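Local coordinates for DNA translocase coupling protein (Clostridium perfringens, PDB 6O1W) that probably binds ATP and DNA and, as an FtsK/SpoIIIE-family coupling protein, probably drives DNA translocation during conjugation of plasmid pCW3, at residues A[180-183]-A[187-190]; A[190-195]-A[231-236]. All coordinates share one frame; numbering follows the deposited sequence.

Contact 1 comes first along the chain. It closes a very short connection, residues 184-186, which takes in the first residues of helix 185-209. Contact 2 starts at Lys-190, the residue at which contact 1 ends. It closes a longer excursion of 35 residues, through the rest of helix 185-209 and helix 214-220 to strand 229-233. The two loops follow one another and neither nest nor cross. Both fasten the same helix to the mixed sheet of the P-loop core, first at its edge strand and then further in. They meet at Ile-182 CD1 and Leu-191 CD2, 4.0 Å apart. Gln-180 of contact 1 and Tyr-194 of contact 2 line one glucose site.

Contact 1. Residues A[180-183]-A[187-190]; sequences QVIT and AAEK. With BGC (beta-D-glucopyranose), chain E.
A single methyl group of Ile-182 carries the whole contact with Ala-187 and Ala-188, and its closest partner is main chain. Ile-182 CG2 comes within 3.4 Å of Ala-188 N. The peptide carbon behind that nitrogen is near too, with Ala-187 C at 3.8 Å from CG2. The methyls of the two alanines complete the seat. Ala-187 CB lies 3.8 Å from Ile-182 CG2, and Ala-188 CB lies 3.9 Å from it. Seen from CG2, these two methyls stand about 90° apart. CG2 sits against the peptide between the alanines, with their methyls on two of its flanks. The small alanine side chains are consistent with the close approach, Ile-182 CA to Ala-187 CA being 5.9 Å.

The setting is the edge of a RecA-like P-loop ATPase core. Strand 179-182 is the outermost strand at this end of the mixed sheet. It runs parallel to strand 159-163, and Ile-182 makes backbone hydrogen bonds with Met-162 and Asp-164. A short turn then reverses the chain into helix 185-209, which packs back on the strand it has just left. At this turn Ala-187 N is hydrogen-bonded to Glu-184 OE2.

The torsions of Ile-182 divide the work between its branches. CG2 lies opposite the backbone N across the CA-CB bond and meets the helix. The longer branch leaves beside the N, with chi1 at -75°, and turns its CD1 along the helix toward Leu-191. The contact is buried and apolar, with no hydrogen bond across it. At the start of the strand, the extended side chain of Gln-180 reaches the bound glucose. The same sugar is hydrogen-bonded to Tyr-161 OH.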
loop_
_atom_site.group_PDB
_atom_site.type_symbol
_atom_site.label_atom_id
_atom_site.label_comp_id
_atom_site.label_asym_id
_atom_site.label_seq_id
_atom_site.Cartn_x
_atom_site.Cartn_y
_atom_site.Cartn_z
ATOM N N GLN A 180 4.073 19.663 -12.571
ATOM C CA GLN A 180 5.273 20.296 -12.044
ATOM C C GLN A 180 6.026 19.305 -11.171
ATOM O O GLN A 180 5.436 18.696 -10.262
ATOM C CB GLN A 180 4.851 21.472 -11.186
ATOM C CG GLN A 180 5.601 22.760 -11.409
ATOM C CD GLN A 180 4.986 23.808 -10.512
ATOM O OE1 GLN A 180 3.971 24.437 -10.854
ATOM N NE2 GLN A 180 5.557 23.984 -9.326
ATOM N N VAL A 181 7.327 19.186 -11.426
ATOM C CA VAL A 181 8.238 18.339 -10.652
ATOM C C VAL A 181 9.084 19.260 -9.778
ATOM O O VAL A 181 9.762 20.129 -10.295
ATOM C CB VAL A 181 9.117 17.387 -11.531
ATOM C CG1 VAL A 181 9.984 16.465 -10.654
ATOM C CG2 VAL A 181 8.262 16.565 -12.502
ATOM N N ILE A 182 9.019 19.065 -8.452
ATOM C CA ILE A 182 9.759 19.807 -7.434
ATOM C C ILE A 182 10.920 18.905 -7.010
ATOM O O ILE A 182 10.688 17.795 -6.532
ATOM C CB ILE A 182 8.802 20.191 -6.277
ATOM C CG1 ILE A 182 7.858 21.362 -6.679
ATOM C CG2 ILE A 182 9.562 20.532 -5.007
ATOM C CD1 ILE A 182 6.705 21.017 -7.677
ATOM N N THR A 183 12.159 19.384 -7.200
ATOM C CA THR A 183 13.380 18.615 -6.963
ATOM C C THR A 183 14.265 19.092 -5.791
ATOM O O THR A 183 15.315 18.486 -5.533
ATOM C CB THR A 183 14.225 18.578 -8.252
ATOM O OG1 THR A 183 14.688 19.893 -8.507
ATOM C CG2 THR A 183 13.463 18.058 -9.450
ATOM N N ALA A 187 11.971 24.903 -3.601
ATOM C CA ALA A 187 10.776 24.745 -4.433
ATOM C C ALA A 187 9.654 24.038 -3.643
ATOM O O ALA A 187 8.497 24.403 -3.812
ATOM C CB ALA A 187 11.107 23.967 -5.686
ATOM N N ALA A 188 9.992 23.091 -2.738
ATOM C CA ALA A 188 8.993 22.383 -1.899
ATOM C C ALA A 188 8.357 23.322 -0.880
ATOM O O ALA A 188 7.165 23.182 -0.646
ATOM C CB ALA A 188 9.616 21.184 -1.183
ATOM N N GLU A 189 9.132 24.270 -0.265
ATOM C CA GLU A 189 8.534 25.241 0.669
ATOM C C GLU A 189 7.525 26.115 -0.096
ATOM O O GLU A 189 6.412 26.282 0.378
ATOM C CB GLU A 189 9.588 26.106 1.412
ATOM C CG GLU A 189 9.008 27.411 1.953
ATOM C CD GLU A 189 9.750 28.217 3.006
ATOM O OE1 GLU A 189 11.000 28.177 3.053
ATOM O OE2 GLU A 189 9.063 28.932 3.769
ATOM N N LYS A 190 7.889 26.624 -1.291
ATOM C CA LYS A 190 6.971 27.406 -2.128
ATOM C C LYS A 190 5.733 26.567 -2.507
ATOM O O LYS A 190 4.633 27.086 -2.527
ATOM C CB LYS A 190 7.663 27.914 -3.420
ATOM C CG LYS A 190 8.787 28.925 -3.171
ATOM C CD LYS A 190 9.374 29.420 -4.494
ATOM C CE LYS A 190 10.813 29.885 -4.379
ATOM N NZ LYS A 190 10.952 31.136 -3.591
HETATM C C2 BGC E . 0.922 27.577 -9.300
HETATM C C3 BGC E . 1.523 28.826 -8.667
HETATM C C4 BGC E . 2.332 28.446 -7.432
HETATM C C5 BGC E . 3.378 27.394 -7.792
HETATM C C6 BGC E . 4.125 26.869 -6.589
HETATM C C1 BGC E . 2.038 26.584 -9.616
HETATM O O1 BGC E . 1.508 25.438 -10.192
HETATM O O2 BGC E . 0.209 27.918 -10.482
HETATM O O3 BGC E . 0.494 29.749 -8.333
HETATM O O4 BGC E . 2.985 29.585 -6.884
HETATM O O5 BGC E . 2.742 26.263 -8.415
HETATM O O6 BGC E . 5.045 25.855 -6.965
#

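Contact 2. Residues A[190-195]-A[231-236]; sequences KLFKYL and VVIDEL. With BGC (beta-D-glucopyranose), chain E.
Phe-192 and Leu-195 of helix 190-195 pack on Val-231 and Ile-233 of strand 229-233, in the core of a P-loop ATPase fold. The sequence VVIDE, closing a hydrophobic strand, is consistent with a Walker B motif. The segment axes pass 12.1 Å apart at 143°, so helix and strand run roughly antiparallel.

All contacts across the interface are apolar. Leu-195 and Val-231 meet tip to tip, with Leu-195 CD1 3.7 Å from Val-231 CG2. Phe-192 has chi1 -78°, which carries the end of its ring toward the strand. Ile-233 CD1 lies at the ring edge, near its plane and 3.8 Å from Phe-192 CZ. Within the helix, Leu-191 CD2 lies above one face of this ring, toward the rim. Tyr-259 and Leu-263 of helix 247-266 touch Phe-192 and Leu-195, respectively.

The polar groups lie past the strand end. Asp-234 OD1 makes a weak hydrogen bond to Ser-143 OG of the predicted ATP site. Glu-235 OE2 caps Ala-237 N.

The sugar contact is on another side of the helix. Glucose C4 lies over one face of the Tyr-194 ring, off-centre, 3.8 Å from Tyr-194 CG.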
loop_
_atom_site.group_PDB
_atom_site.type_symbol
_atom_site.label_atom_id
_atom_site.label_comp_id
_atom_site.label_asym_id
_atom_site.label_seq_id
_atom_site.Cartn_x
_atom_site.Cartn_y
_atom_site.Cartn_z
ATOM N N LYS A 190 7.889 26.624 -1.291
ATOM C CA LYS A 190 6.971 27.406 -2.128
ATOM C C LYS A 190 5.733 26.567 -2.507
ATOM O O LYS A 190 4.633 27.086 -2.527
ATOM C CB LYS A 190 7.663 27.914 -3.420
ATOM C CG LYS A 190 8.787 28.925 -3.171
ATOM C CD LYS A 190 9.374 29.420 -4.494
ATOM C CE LYS A 190 10.813 29.885 -4.379
ATOM N NZ LYS A 190 10.952 31.136 -3.591
ATOM N N LEU A 191 5.917 25.290 -2.830
ATOM C CA LEU A 191 4.803 24.422 -3.225
ATOM C C LEU A 191 3.831 24.198 -2.094
ATOM O O LEU A 191 2.638 24.381 -2.293
ATOM C CB LEU A 191 5.285 23.053 -3.754
ATOM C CG LEU A 191 4.162 21.987 -3.959
ATOM C CD1 LEU A 191 3.196 22.422 -5.060
ATOM C CD2 LEU A 191 4.752 20.570 -4.224
ATOM N N PHE A 192 4.329 23.801 -0.924
ATOM C CA PHE A 192 3.464 23.471 0.214
ATOM C C PHE A 192 2.768 24.693 0.832
ATOM O O PHE A 192 1.661 24.550 1.349
ATOM C CB PHE A 192 4.203 22.630 1.266
ATOM C CG PHE A 192 4.286 21.196 0.799
ATOM C CD1 PHE A 192 3.159 20.372 0.820
ATOM C CD2 PHE A 192 5.475 20.678 0.300
ATOM C CE1 PHE A 192 3.232 19.046 0.385
ATOM C CE2 PHE A 192 5.542 19.350 -0.168
ATOM C CZ PHE A 192 4.417 18.549 -0.138
ATOM N N LYS A 193 3.401 25.867 0.763
ATOM C CA LYS A 193 2.779 27.115 1.213
ATOM C C LYS A 193 1.638 27.471 0.214
ATOM O O LYS A 193 0.557 27.835 0.633
ATOM C CB LYS A 193 3.831 28.238 1.324
ATOM C CG LYS A 193 3.261 29.621 1.651
ATOM C CD LYS A 193 2.549 29.634 2.982
ATOM C CE LYS A 193 2.338 31.048 3.456
ATOM N NZ LYS A 193 0.976 31.251 4.016
ATOM N N TYR A 194 1.853 27.261 -1.082
ATOM C CA TYR A 194 0.814 27.460 -2.085
ATOM C C TYR A 194 -0.397 26.512 -1.849
ATOM O O TYR A 194 -1.546 26.961 -1.920
ATOM C CB TYR A 194 1.382 27.239 -3.500
ATOM C CG TYR A 194 0.285 27.043 -4.527
ATOM C CD1 TYR A 194 -0.516 28.113 -4.938
ATOM C CD2 TYR A 194 -0.001 25.783 -5.037
ATOM C CE1 TYR A 194 -1.555 27.929 -5.853
ATOM C CE2 TYR A 194 -1.028 25.589 -5.962
ATOM C CZ TYR A 194 -1.823 26.657 -6.340
ATOM O OH TYR A 194 -2.868 26.452 -7.205
ATOM N N LEU A 195 -0.138 25.195 -1.648
ATOM C CA LEU A 195 -1.172 24.172 -1.456
ATOM C C LEU A 195 -1.989 24.411 -0.199
ATOM O O LEU A 195 -3.200 24.220 -0.223
ATOM C CB LEU A 195 -0.552 22.771 -1.424
ATOM C CG LEU A 195 0.082 22.218 -2.697
ATOM C CD1 LEU A 195 0.886 20.953 -2.373
ATOM C CD2 LEU A 195 -0.978 21.936 -3.779
ATOM N N VAL A 231 -0.863 15.358 -5.210
ATOM C CA VAL A 231 0.499 15.662 -4.777
ATOM C C VAL A 231 1.184 14.330 -4.503
ATOM O O VAL A 231 0.777 13.603 -3.602
ATOM C CB VAL A 231 0.517 16.580 -3.531
ATOM C CG1 VAL A 231 1.940 17.024 -3.196
ATOM C CG2 VAL A 231 -0.413 17.779 -3.702
ATOM N N VAL A 232 2.198 14.011 -5.280
ATOM C CA VAL A 232 2.894 12.737 -5.144
ATOM C C VAL A 232 4.225 13.012 -4.502
ATOM O O VAL A 232 5.013 13.780 -5.042
ATOM C CB VAL A 232 3.042 11.979 -6.496
ATOM C CG1 VAL A 232 3.668 10.585 -6.286
ATOM C CG2 VAL A 232 1.705 11.858 -7.210
ATOM N N ILE A 233 4.459 12.417 -3.341
ATOM C CA ILE A 233 5.714 12.591 -2.624
ATOM C C ILE A 233 6.389 11.239 -2.750
ATOM O O ILE A 233 5.942 10.256 -2.151
ATOM C CB ILE A 233 5.434 13.031 -1.150
ATOM C CG1 ILE A 233 4.724 14.428 -1.106
ATOM C CG2 ILE A 233 6.700 12.981 -0.292
ATOM C CD1 ILE A 233 4.063 14.780 0.223
ATOM N N ASP A 234 7.437 11.178 -3.569
ATOM C CA ASP A 234 8.186 9.942 -3.816
ATOM C C ASP A 234 8.787 9.371 -2.542
ATOM O O ASP A 234 8.755 8.157 -2.355
ATOM C CB ASP A 234 9.290 10.162 -4.859
ATOM C CG ASP A 234 9.984 8.861 -5.253
ATOM O OD1 ASP A 234 9.366 8.054 -6.005
ATOM O OD2 ASP A 234 11.130 8.638 -4.794
ATOM N N GLU A 235 9.313 10.237 -1.648
ATOM C CA GLU A 235 9.913 9.734 -0.426
ATOM C C GLU A 235 9.665 10.694 0.697
ATOM O O GLU A 235 10.206 11.810 0.680
ATOM C CB GLU A 235 11.421 9.412 -0.644
ATOM C CG GLU A 235 12.174 8.934 0.601
ATOM C CD GLU A 235 11.467 7.835 1.377
ATOM O OE1 GLU A 235 11.339 6.707 0.839
ATOM O OE2 GLU A 235 11.000 8.120 2.505
ATOM N N LEU A 236 8.838 10.270 1.675
ATOM C CA LEU A 236 8.482 11.090 2.841
ATOM C C LEU A 236 9.706 11.462 3.693
ATOM O O LEU A 236 9.724 12.563 4.242
ATOM C CB LEU A 236 7.408 10.409 3.711
ATOM C CG LEU A 236 6.712 11.234 4.825
ATOM C CD1 LEU A 236 6.073 12.506 4.305
ATOM C CD2 LEU A 236 5.691 10.405 5.544
HETATM C C2 BGC E . 0.922 27.577 -9.300
HETATM C C3 BGC E . 1.523 28.826 -8.667
HETATM C C4 BGC E . 2.332 28.446 -7.432
HETATM C C5 BGC E . 3.378 27.394 -7.792
HETATM C C6 BGC E . 4.125 26.869 -6.589
HETATM C C1 BGC E . 2.038 26.584 -9.616
HETATM O O1 BGC E . 1.508 25.438 -10.192
HETATM O O2 BGC E . 0.209 27.918 -10.482
HETATM O O3 BGC E . 0.494 29.749 -8.333
HETATM O O4 BGC E . 2.985 29.585 -6.884
HETATM O O5 BGC E . 2.742 26.263 -8.415
HETATM O O6 BGC E . 5.045 25.855 -6.965
#